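Local atomic coordinates of carbohydrate kinase, FGGY (Novosphingobium aromaticivorans, PDB entry 3H6E), a protein that probably transfers a phosphoryl group from ATP to a sugar or related polyol. Residues 250-261 with 387-398; 297-307 with 338-348. All blocks are in the same frame, centred on the assembly; numbering follows the deposited sequence.

Interaction 1 (250-261 with 387-398)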
loop_
_atom_site.group_PDB
_atom_site.type_symbol
_atom_site.label_atom_id
_atom_site.label_comp_id
_atom_site.label_asym_id
_atom_site.label_seq_id
_atom_site.Cartn_x
_atom_site.Cartn_y
_atom_site.Cartn_z
ATOM N N ASN A 250 5.914 -13.963 -12.718
ATOM C CA ASN A 250 4.904 -13.924 -13.771
ATOM C C ASN A 250 4.117 -12.619 -13.816
ATOM O O ASN A 250 4.120 -11.833 -12.865
ATOM C CB ASN A 250 3.934 -15.101 -13.618
ATOM C CG ASN A 250 4.645 -16.443 -13.558
ATOM O OD1 ASN A 250 5.540 -16.721 -14.356
ATOM N ND2 ASN A 250 4.244 -17.285 -12.609
ATOM N N GLU A 251 3.438 -12.394 -14.934
ATOM C CA GLU A 251 2.525 -11.275 -15.044
ATOM C C GLU A 251 1.414 -11.508 -14.034
ATOM O O GLU A 251 0.682 -12.496 -14.124
ATOM C CB GLU A 251 1.959 -11.183 -16.459
ATOM C CG GLU A 251 1.801 -9.758 -16.957
ATOM C CD GLU A 251 0.545 -9.126 -16.450
ATOM O OE1 GLU A 251 -0.508 -9.782 -16.553
ATOM O OE2 GLU A 251 0.600 -7.987 -15.949
ATOM N N ALA A 252 1.300 -10.613 -13.059
ATOM C CA ALA A 252 0.343 -10.806 -11.976
ATOM C C ALA A 252 -0.091 -9.485 -11.382
ATOM O O ALA A 252 0.613 -8.485 -11.494
ATOM C CB ALA A 252 0.937 -11.689 -10.897
ATOM N N THR A 253 -1.256 -9.488 -10.747
ATOM C CA THR A 253 -1.778 -8.311 -10.075
ATOM C C THR A 253 -2.235 -8.681 -8.668
ATOM O O THR A 253 -2.962 -9.654 -8.485
ATOM C CB THR A 253 -2.981 -7.725 -10.835
ATOM O OG1 THR A 253 -2.541 -7.163 -12.079
ATOM C CG2 THR A 253 -3.668 -6.649 -10.006
ATOM N N VAL A 254 -1.801 -7.911 -7.676
ATOM C CA VAL A 254 -2.305 -8.083 -6.325
ATOM C C VAL A 254 -3.405 -7.066 -6.048
ATOM O O VAL A 254 -3.216 -5.862 -6.234
ATOM C CB VAL A 254 -1.196 -7.959 -5.263
ATOM C CG1 VAL A 254 -1.791 -8.084 -3.866
ATOM C CG2 VAL A 254 -0.114 -9.011 -5.484
ATOM N N LEU A 255 -4.563 -7.555 -5.626
ATOM C CA LEU A 255 -5.680 -6.682 -5.319
ATOM C C LEU A 255 -5.933 -6.689 -3.824
ATOM O O LEU A 255 -6.489 -7.648 -3.289
ATOM C CB LEU A 255 -6.944 -7.132 -6.048
ATOM C CG LEU A 255 -8.185 -6.294 -5.726
ATOM C CD1 LEU A 255 -8.179 -5.015 -6.538
ATOM C CD2 LEU A 255 -9.457 -7.080 -5.984
ATOM N N SER A 256 -5.518 -5.624 -3.147
ATOM C CA SER A 256 -5.748 -5.521 -1.713
ATOM C C SER A 256 -7.112 -4.889 -1.438
ATOM O O SER A 256 -7.576 -4.025 -2.182
ATOM C CB SER A 256 -4.630 -4.744 -1.020
ATOM O OG SER A 256 -4.579 -3.407 -1.462
ATOM N N THR A 257 -7.756 -5.338 -0.370
ATOM C CA THR A 257 -9.091 -4.868 -0.034
ATOM C C THR A 257 -9.154 -4.381 1.408
ATOM O O THR A 257 -8.239 -4.617 2.194
ATOM C CB THR A 257 -10.155 -5.965 -0.281
ATOM O OG1 THR A 257 -9.983 -7.032 0.660
ATOM C CG2 THR A 257 -10.036 -6.513 -1.693
ATOM N N GLY A 258 -10.257 -3.725 1.744
ATOM C CA GLY A 258 -10.416 -3.029 3.005
ATOM C C GLY A 258 -11.221 -1.767 2.733
ATOM O O GLY A 258 -12.049 -1.745 1.820
ATOM N N THR A 259 -10.982 -0.708 3.501
ATOM C CA THR A 259 -11.618 0.568 3.189
ATOM C C THR A 259 -11.337 0.920 1.729
ATOM O O THR A 259 -12.240 1.297 0.986
ATOM C CB THR A 259 -11.127 1.708 4.098
ATOM O OG1 THR A 259 -11.560 1.469 5.441
ATOM C CG2 THR A 259 -11.700 3.031 3.632
ATOM N N TRP A 260 -10.078 0.775 1.329
ATOM C CA TRP A 260 -9.685 0.954 -0.059
ATOM C C TRP A 260 -9.437 -0.392 -0.736
ATOM O O TRP A 260 -8.738 -1.253 -0.198
ATOM C CB TRP A 260 -8.414 1.802 -0.155
ATOM C CG TRP A 260 -8.630 3.271 0.033
ATOM C CD1 TRP A 260 -8.581 3.966 1.210
ATOM C CD2 TRP A 260 -8.916 4.233 -0.989
ATOM N NE1 TRP A 260 -8.828 5.299 0.983
ATOM C CE2 TRP A 260 -9.036 5.490 -0.358
ATOM C CE3 TRP A 260 -9.088 4.154 -2.375
ATOM C CZ2 TRP A 260 -9.315 6.658 -1.067
ATOM C CZ3 TRP A 260 -9.368 5.316 -3.077
ATOM C CH2 TRP A 260 -9.479 6.549 -2.422
ATOM N N PHE A 261 -10.023 -0.567 -1.914
ATOM C CA PHE A 261 -9.670 -1.672 -2.790
ATOM C C PHE A 261 -8.609 -1.154 -3.753
ATOM O O PHE A 261 -8.855 -0.208 -4.499
ATOM C CB PHE A 261 -10.892 -2.142 -3.576
ATOM C CG PHE A 261 -11.860 -2.960 -2.774
ATOM C CD1 PHE A 261 -12.118 -2.658 -1.446
ATOM C CD2 PHE A 261 -12.538 -4.017 -3.360
ATOM C CE1 PHE A 261 -13.019 -3.408 -0.714
ATOM C CE2 PHE A 261 -13.444 -4.769 -2.634
ATOM C CZ PHE A 261 -13.684 -4.467 -1.310
ATOM N N SER A 387 -4.577 -5.347 -16.128
ATOM C CA SER A 387 -4.398 -6.541 -15.300
ATOM C C SER A 387 -4.915 -7.783 -16.016
ATOM O O SER A 387 -6.048 -7.808 -16.495
ATOM C CB SER A 387 -5.121 -6.394 -13.956
ATOM O OG SER A 387 -4.414 -5.554 -13.064
ATOM N N THR A 388 -4.075 -8.812 -16.080
ATOM C CA THR A 388 -4.451 -10.081 -16.685
ATOM C C THR A 388 -3.706 -11.238 -16.036
ATOM O O THR A 388 -2.783 -11.031 -15.248
ATOM C CB THR A 388 -4.132 -10.109 -18.189
ATOM O OG1 THR A 388 -2.743 -9.816 -18.388
ATOM C CG2 THR A 388 -4.981 -9.098 -18.944
ATOM N N GLY A 389 -4.118 -12.456 -16.376
ATOM C CA GLY A 389 -3.363 -13.647 -16.035
ATOM C C GLY A 389 -3.567 -14.176 -14.629
ATOM O O GLY A 389 -4.185 -15.220 -14.435
ATOM N N ARG A 390 -3.031 -13.459 -13.648
ATOM C CA ARG A 390 -3.096 -13.893 -12.262
ATOM C C ARG A 390 -3.485 -12.739 -11.357
ATOM O O ARG A 390 -2.862 -11.680 -11.391
ATOM C CB ARG A 390 -1.747 -14.464 -11.828
ATOM C CG ARG A 390 -1.208 -15.520 -12.769
ATOM C CD ARG A 390 0.265 -15.775 -12.539
ATOM N NE ARG A 390 0.928 -16.167 -13.777
ATOM C CZ ARG A 390 1.208 -17.420 -14.115
ATOM N NH1 ARG A 390 0.891 -18.419 -13.299
ATOM N NH2 ARG A 390 1.816 -17.670 -15.271
ATOM N N ILE A 391 -4.521 -12.945 -10.554
ATOM C CA ILE A 391 -4.931 -11.947 -9.578
ATOM C C ILE A 391 -4.987 -12.556 -8.184
ATOM O O ILE A 391 -5.658 -13.561 -7.959
ATOM C CB ILE A 391 -6.297 -11.335 -9.921
ATOM C CG1 ILE A 391 -6.262 -10.729 -11.322
ATOM C CG2 ILE A 391 -6.676 -10.279 -8.899
ATOM C CD1 ILE A 391 -7.465 -9.881 -11.651
ATOM N N LEU A 392 -4.269 -11.943 -7.252
ATOM C CA LEU A 392 -4.271 -12.390 -5.868
ATOM C C LEU A 392 -5.052 -11.406 -5.011
ATOM O O LEU A 392 -4.651 -10.251 -4.858
ATOM C CB LEU A 392 -2.838 -12.523 -5.357
ATOM C CG LEU A 392 -2.641 -12.686 -3.849
ATOM C CD1 LEU A 392 -3.493 -13.829 -3.305
ATOM C CD2 LEU A 392 -1.162 -12.899 -3.542
ATOM N N VAL A 393 -6.177 -11.861 -4.469
ATOM C CA VAL A 393 -6.978 -11.039 -3.568
ATOM C C VAL A 393 -6.460 -11.179 -2.140
ATOM O O VAL A 393 -6.209 -12.288 -1.669
ATOM C CB VAL A 393 -8.470 -11.427 -3.614
ATOM C CG1 VAL A 393 -9.298 -10.450 -2.799
ATOM C CG2 VAL A 393 -8.964 -11.465 -5.051
ATOM N N GLU A 394 -6.288 -10.050 -1.460
ATOM C CA GLU A 394 -5.872 -10.040 -0.061
ATOM C C GLU A 394 -6.761 -9.084 0.724
ATOM O O GLU A 394 -7.658 -8.456 0.160
ATOM C CB GLU A 394 -4.405 -9.635 0.067
ATOM C CG GLU A 394 -3.464 -10.485 -0.763
ATOM C CD GLU A 394 -2.011 -10.224 -0.436
ATOM O OE1 GLU A 394 -1.717 -9.155 0.138
ATOM O OE2 GLU A 394 -1.164 -11.085 -0.752
ATOM N N GLY A 395 -6.509 -8.969 2.023
ATOM C CA GLY A 395 -7.343 -8.153 2.886
ATOM C C GLY A 395 -8.569 -8.919 3.341
ATOM O O GLY A 395 -8.733 -10.090 2.999
ATOM N N ARG A 396 -9.442 -8.265 4.099
ATOM C CA ARG A 396 -10.584 -8.954 4.693
ATOM C C ARG A 396 -11.618 -9.450 3.682
ATOM O O ARG A 396 -12.322 -10.425 3.940
ATOM C CB ARG A 396 -11.246 -8.096 5.781
ATOM C CG ARG A 396 -12.084 -6.930 5.285
ATOM C CD ARG A 396 -12.729 -6.210 6.469
ATOM N NE ARG A 396 -13.463 -5.007 6.082
ATOM C CZ ARG A 396 -14.778 -4.956 5.884
ATOM N NH1 ARG A 396 -15.523 -6.043 6.025
ATOM N NH2 ARG A 396 -15.350 -3.810 5.536
ATOM N N PHE A 397 -11.704 -8.796 2.529
ATOM C CA PHE A 397 -12.703 -9.166 1.531
ATOM C C PHE A 397 -12.289 -10.389 0.715
ATOM O O PHE A 397 -12.953 -10.765 -0.250
ATOM C CB PHE A 397 -13.042 -7.975 0.633
ATOM C CG PHE A 397 -13.822 -6.898 1.337
ATOM C CD1 PHE A 397 -15.206 -6.928 1.358
ATOM C CD2 PHE A 397 -13.171 -5.865 1.994
ATOM C CE1 PHE A 397 -15.925 -5.951 2.009
ATOM C CE2 PHE A 397 -13.884 -4.884 2.647
ATOM C CZ PHE A 397 -15.264 -4.927 2.654
ATOM N N ALA A 398 -11.182 -11.006 1.117
ATOM C CA ALA A 398 -10.788 -12.306 0.587
ATOM C C ALA A 398 -11.687 -13.414 1.123
ATOM O O ALA A 398 -11.917 -14.416 0.454
ATOM C CB ALA A 398 -9.331 -12.594 0.918
HETATM O O HOH W 1 -1.592 -8.662 -14.278
HETATM O O HOH W 2 -8.720 -5.531 4.785
#
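Ala252 to Ser256 and Arg390 to Glu394 run side by side as parallel strands, axes 20° apart, with Thr253 N giving to Arg390 O, Leu392 N to Thr253 O, Leu255 N to Leu392 O and Glu394 N to Leu255 O. Branched apolar side chains suit this buried middle: Val254 and Leu392 pack on Ala241 of helix 233-241, while Ile391, on the other face, meets Leu382 of helix 363-384. Beta-branched Thr253 sets both CG2 and OG1 beside Ser387, and its OG1 shares a hydrogen bond of 2.7 Å with Ser387 OG. Nearby the Asn250 amide, its ND2 bonded to Glu246 O, stacks over one face of the Arg390 guanidinium, the planes 24° apart.

At the far end the Thr257 hydroxyl, turned between its own backbone N and carbonyl carbon (chi1 68°), donates to a lone pair of Glu394 O, OG1 to O 2.8 Å, and accepts from Phe397 N at 3.1 Å from OG1. The Phe397 ring has this hydroxyl at its edge and Phe261 obliquely over one face, with Phe261 CZ 3.6 Å from Phe397 CG. A valine in place of Thr257 would probably leave Phe397 N without this acceptor and Glu394 O without its hydroxyl donor, weakening the turn's tie to the strand end. Hydroxyls thus extend the backbone pairing of two central strands in the mixed sheet of this actin-like ATPase-clan domain.

Interaction 2 (297-307 with 338-348)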
loop_
_atom_site.group_PDB
_atom_site.type_symbol
_atom_site.label_atom_id
_atom_site.label_comp_id
_atom_site.label_asym_id
_atom_site.label_seq_id
_atom_site.Cartn_x
_atom_site.Cartn_y
_atom_site.Cartn_z
ATOM N N ARG A 297 -7.371 2.331 -7.789
ATOM C CA ARG A 297 -8.161 2.089 -6.587
ATOM C C ARG A 297 -9.585 2.630 -6.643
ATOM O O ARG A 297 -9.960 3.386 -7.543
ATOM C CB ARG A 297 -7.455 2.595 -5.315
ATOM C CG ARG A 297 -6.243 3.494 -5.519
ATOM C CD ARG A 297 -6.610 4.865 -6.058
ATOM N NE ARG A 297 -7.075 5.811 -5.041
ATOM C CZ ARG A 297 -6.272 6.492 -4.222
ATOM N NH1 ARG A 297 -4.962 6.301 -4.269
ATOM N NH2 ARG A 297 -6.777 7.352 -3.344
ATOM N N PHE A 298 -10.370 2.198 -5.665
ATOM C CA PHE A 298 -11.685 2.754 -5.384
ATOM C C PHE A 298 -12.017 2.335 -3.957
ATOM O O PHE A 298 -11.529 1.312 -3.479
ATOM C CB PHE A 298 -12.739 2.260 -6.384
ATOM C CG PHE A 298 -13.170 0.835 -6.175
ATOM C CD1 PHE A 298 -12.376 -0.214 -6.607
ATOM C CD2 PHE A 298 -14.385 0.545 -5.573
ATOM C CE1 PHE A 298 -12.776 -1.530 -6.426
ATOM C CE2 PHE A 298 -14.793 -0.767 -5.390
ATOM C CZ PHE A 298 -13.982 -1.807 -5.817
HETATM N N MSE A 299 -12.820 3.134 -3.268
HETATM C CA MSE A 299 -13.070 2.893 -1.854
HETATM C C MSE A 299 -14.110 1.812 -1.622
HETATM O O MSE A 299 -15.147 2.053 -1.006
HETATM C CB MSE A 299 -13.464 4.188 -1.154
HETATM C CG MSE A 299 -12.263 5.019 -0.753
HETATM SE SE MSE A 299 -12.712 6.353 0.579
HETATM C CE MSE A 299 -13.472 7.669 -0.627
ATOM N N GLY A 300 -13.808 0.615 -2.109
ATOM C CA GLY A 300 -14.720 -0.509 -2.030
ATOM C C GLY A 300 -15.329 -0.727 -0.664
ATOM O O GLY A 300 -16.548 -0.711 -0.520
ATOM N N GLY A 301 -14.482 -0.932 0.340
ATOM C CA GLY A 301 -14.945 -1.228 1.685
ATOM C C GLY A 301 -15.869 -0.173 2.260
ATOM O O GLY A 301 -16.765 -0.482 3.046
ATOM N N ARG A 302 -15.654 1.076 1.868
ATOM C CA ARG A 302 -16.457 2.183 2.368
ATOM C C ARG A 302 -17.870 2.147 1.795
ATOM O O ARG A 302 -18.842 2.460 2.485
ATOM C CB ARG A 302 -15.790 3.517 2.033
ATOM C CG ARG A 302 -16.708 4.716 2.177
ATOM C CD ARG A 302 -17.132 4.924 3.619
ATOM N NE ARG A 302 -16.013 5.328 4.467
ATOM C CZ ARG A 302 -15.649 6.592 4.671
ATOM N NH1 ARG A 302 -16.319 7.581 4.090
ATOM N NH2 ARG A 302 -14.619 6.867 5.460
ATOM N N GLU A 303 -17.981 1.765 0.527
ATOM C CA GLU A 303 -19.280 1.713 -0.133
ATOM C C GLU A 303 -20.097 0.543 0.395
ATOM O O GLU A 303 -21.278 0.684 0.713
ATOM C CB GLU A 303 -19.104 1.609 -1.646
ATOM C CG GLU A 303 -18.064 2.575 -2.200
ATOM C CD GLU A 303 -18.179 2.760 -3.699
ATOM O OE1 GLU A 303 -19.319 2.852 -4.199
ATOM O OE2 GLU A 303 -17.131 2.819 -4.375
ATOM N N ILE A 304 -19.457 -0.614 0.494
ATOM C CA ILE A 304 -20.097 -1.784 1.069
ATOM C C ILE A 304 -20.663 -1.465 2.456
ATOM O O ILE A 304 -21.802 -1.819 2.766
ATOM C CB ILE A 304 -19.115 -2.967 1.155
ATOM C CG1 ILE A 304 -18.766 -3.465 -0.254
ATOM C CG2 ILE A 304 -19.704 -4.084 1.996
ATOM C CD1 ILE A 304 -17.834 -4.670 -0.285
ATOM N N GLU A 305 -19.869 -0.780 3.275
ATOM C CA GLU A 305 -20.273 -0.440 4.635
ATOM C C GLU A 305 -21.466 0.508 4.648
ATOM O O GLU A 305 -22.303 0.450 5.547
ATOM C CB GLU A 305 -19.115 0.189 5.406
ATOM C CG GLU A 305 -19.351 0.256 6.906
ATOM C CD GLU A 305 -18.613 1.404 7.564
ATOM O OE1 GLU A 305 -17.628 1.141 8.285
ATOM O OE2 GLU A 305 -19.018 2.571 7.350
ATOM N N THR A 306 -21.535 1.391 3.657
ATOM C CA THR A 306 -22.695 2.257 3.521
ATOM C C THR A 306 -23.930 1.382 3.356
ATOM O O THR A 306 -24.969 1.634 3.965
ATOM C CB THR A 306 -22.573 3.199 2.312
ATOM O OG1 THR A 306 -21.309 3.874 2.349
ATOM C CG2 THR A 306 -23.697 4.229 2.319
ATOM N N LEU A 307 -23.795 0.338 2.540
ATOM C CA LEU A 307 -24.897 -0.577 2.249
ATOM C C LEU A 307 -25.321 -1.435 3.444
ATOM O O LEU A 307 -26.507 -1.549 3.736
ATOM C CB LEU A 307 -24.547 -1.494 1.071
ATOM C CG LEU A 307 -24.747 -0.993 -0.362
ATOM C CD1 LEU A 307 -25.778 0.125 -0.393
ATOM C CD2 LEU A 307 -23.435 -0.542 -0.983
ATOM N N ILE A 338 -26.799 -2.691 -7.939
ATOM C CA ILE A 338 -26.387 -1.388 -7.415
ATOM C C ILE A 338 -25.560 -0.631 -8.443
ATOM O O ILE A 338 -24.623 -1.182 -9.013
ATOM C CB ILE A 338 -25.496 -1.560 -6.170
ATOM C CG1 ILE A 338 -26.192 -2.423 -5.118
ATOM C CG2 ILE A 338 -25.087 -0.201 -5.605
ATOM C CD1 ILE A 338 -25.246 -2.979 -4.065
ATOM N N LEU A 339 -25.887 0.637 -8.665
ATOM C CA LEU A 339 -25.118 1.470 -9.584
ATOM C C LEU A 339 -24.156 2.398 -8.834
ATOM O O LEU A 339 -24.511 2.963 -7.802
ATOM C CB LEU A 339 -26.056 2.283 -10.475
ATOM C CG LEU A 339 -27.176 1.501 -11.165
ATOM C CD1 LEU A 339 -27.907 2.390 -12.151
ATOM C CD2 LEU A 339 -26.637 0.266 -11.865
ATOM N N PRO A 340 -22.926 2.544 -9.355
ATOM C CA PRO A 340 -21.888 3.430 -8.811
ATOM C C PRO A 340 -22.300 4.894 -8.930
ATOM O O PRO A 340 -23.044 5.224 -9.851
ATOM C CB PRO A 340 -20.685 3.165 -9.726
ATOM C CG PRO A 340 -20.959 1.844 -10.363
ATOM C CD PRO A 340 -22.446 1.783 -10.519
ATOM N N THR A 341 -21.822 5.755 -8.036
ATOM C CA THR A 341 -20.908 5.366 -6.969
ATOM C C THR A 341 -21.433 5.838 -5.619
ATOM O O THR A 341 -22.257 6.752 -5.546
ATOM C CB THR A 341 -19.510 5.991 -7.174
ATOM O OG1 THR A 341 -18.610 5.495 -6.175
ATOM C CG2 THR A 341 -19.583 7.504 -7.064
ATOM N N LEU A 342 -20.941 5.223 -4.548
ATOM C CA LEU A 342 -21.334 5.616 -3.199
ATOM C C LEU A 342 -20.278 6.496 -2.527
ATOM O O LEU A 342 -20.447 6.912 -1.383
ATOM C CB LEU A 342 -21.648 4.385 -2.342
ATOM C CG LEU A 342 -22.836 3.551 -2.829
ATOM C CD1 LEU A 342 -22.378 2.476 -3.811
ATOM C CD2 LEU A 342 -23.582 2.924 -1.658
HETATM N N MSE A 343 -19.194 6.773 -3.249
HETATM C CA MSE A 343 -18.154 7.689 -2.783
HETATM C C MSE A 343 -17.780 8.719 -3.845
HETATM O O MSE A 343 -16.718 8.617 -4.463
HETATM C CB MSE A 343 -16.894 6.925 -2.370
HETATM C CG MSE A 343 -16.849 6.516 -0.912
HETATM SE SE MSE A 343 -17.331 7.940 0.340
HETATM C CE MSE A 343 -16.025 9.308 -0.121
ATOM N N ARG A 344 -18.649 9.710 -4.041
ATOM C CA ARG A 344 -18.416 10.779 -5.012
ATOM C C ARG A 344 -16.961 11.227 -5.027
ATOM O O ARG A 344 -16.397 11.548 -3.984
ATOM C CB ARG A 344 -19.306 11.986 -4.709
ATOM C CG ARG A 344 -20.722 11.868 -5.221
ATOM C CD ARG A 344 -20.799 12.132 -6.712
ATOM N NE ARG A 344 -20.657 13.549 -7.036
ATOM C CZ ARG A 344 -20.983 14.072 -8.215
ATOM N NH1 ARG A 344 -21.473 13.295 -9.171
ATOM N NH2 ARG A 344 -20.825 15.368 -8.442
ATOM N N GLY A 345 -16.361 11.247 -6.213
ATOM C CA GLY A 345 -15.002 11.726 -6.368
ATOM C C GLY A 345 -13.920 10.664 -6.257
ATOM O O GLY A 345 -12.736 10.976 -6.349
ATOM N N PHE A 346 -14.314 9.410 -6.073
ATOM C CA PHE A 346 -13.343 8.341 -5.878
ATOM C C PHE A 346 -13.631 7.137 -6.763
ATOM O O PHE A 346 -14.788 6.815 -7.042
ATOM C CB PHE A 346 -13.314 7.909 -4.410
ATOM C CG PHE A 346 -12.947 9.013 -3.464
ATOM C CD1 PHE A 346 -11.631 9.194 -3.067
ATOM C CD2 PHE A 346 -13.913 9.875 -2.976
ATOM C CE1 PHE A 346 -11.288 10.211 -2.196
ATOM C CE2 PHE A 346 -13.578 10.894 -2.106
ATOM C CZ PHE A 346 -12.261 11.061 -1.716
ATOM N N GLY A 347 -12.568 6.470 -7.196
ATOM C CA GLY A 347 -12.704 5.274 -8.002
ATOM C C GLY A 347 -12.829 5.547 -9.487
ATOM O O GLY A 347 -12.619 6.674 -9.946
ATOM N N PRO A 348 -13.166 4.502 -10.253
ATOM C CA PRO A 348 -13.319 4.567 -11.709
ATOM C C PRO A 348 -14.553 5.360 -12.126
ATOM O O PRO A 348 -14.581 5.883 -13.238
ATOM C CB PRO A 348 -13.486 3.097 -12.110
ATOM C CG PRO A 348 -12.978 2.312 -10.948
ATOM C CD PRO A 348 -13.299 3.128 -9.747
HETATM O O HOH W 3 -14.872 4.675 -4.684
#
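A non-proline cis peptide bond, the one preceding Thr341, lies just before the backbone that meets Glu303, a buried acid on helix 300-308. Leu342 N donates to Glu303 OE1 at 2.9 Å, arriving from above the carboxylate plane, 52° out of it, and Tyr373 OH bonds to the same oxygen. A glutamate suits this place because its chain, extended beyond CG (chi2 -163°), spans from helix to loop; a water donates to OE2 and accepts from Met299 N. Thr341 OG1 accepts from Met343 N at 3.2 Å, an ST turn that fixes the loop at the acid.

Apolar packing extends the contact along the helix. Leu342 CD2 lies 3.5 Å from Leu307 CD2, the two side chains crossing at about a right angle. The selenomethionine Met343 lays its CG 3.6 Å from Arg302 CG. The selenium of Met299, also selenomethionine, stands 4.9 Å above the Phe346 ring centroid in a Met-aromatic contact, though the placing of its methyl is doubtful. A type II turn from Met343 to Phe346 brings that ring round. Gly347 then passes with its CA 3.4 Å from Phe298 CB, where any side chain would collide with Phe298. Helix 363-384 packs against Phe298, Leu342 and Pro348, through Val377, Tyr373 and Thr380. The contact joins the end of strand 292-298 and one side of helix 300-308, as far as Leu307, to strand 337-339 and the loop leaving it.

In the fold
The centres of the two interactions lie about 17 Å apart in the C-terminal FGGY domain, which belongs to the actin-like ATPase clan. Along the chain the order is 250-261, 297-307, 338-348, 387-398, so both halves of interaction 2 fall between those of interaction 1. They share the mixed sheet: interaction 1 pairs strands 252-256 and 390-394 in its middle, and strand 261-266 separates 252-256 from 292-298, where interaction 2 begins. They also touch directly, by a probable hydrogen bond of 2.9 Å from Phe261 N to Phe298 O. Helix 363-384 packs against both, so the helix and loop of interaction 2 continue the packing of the sheet within a single domain.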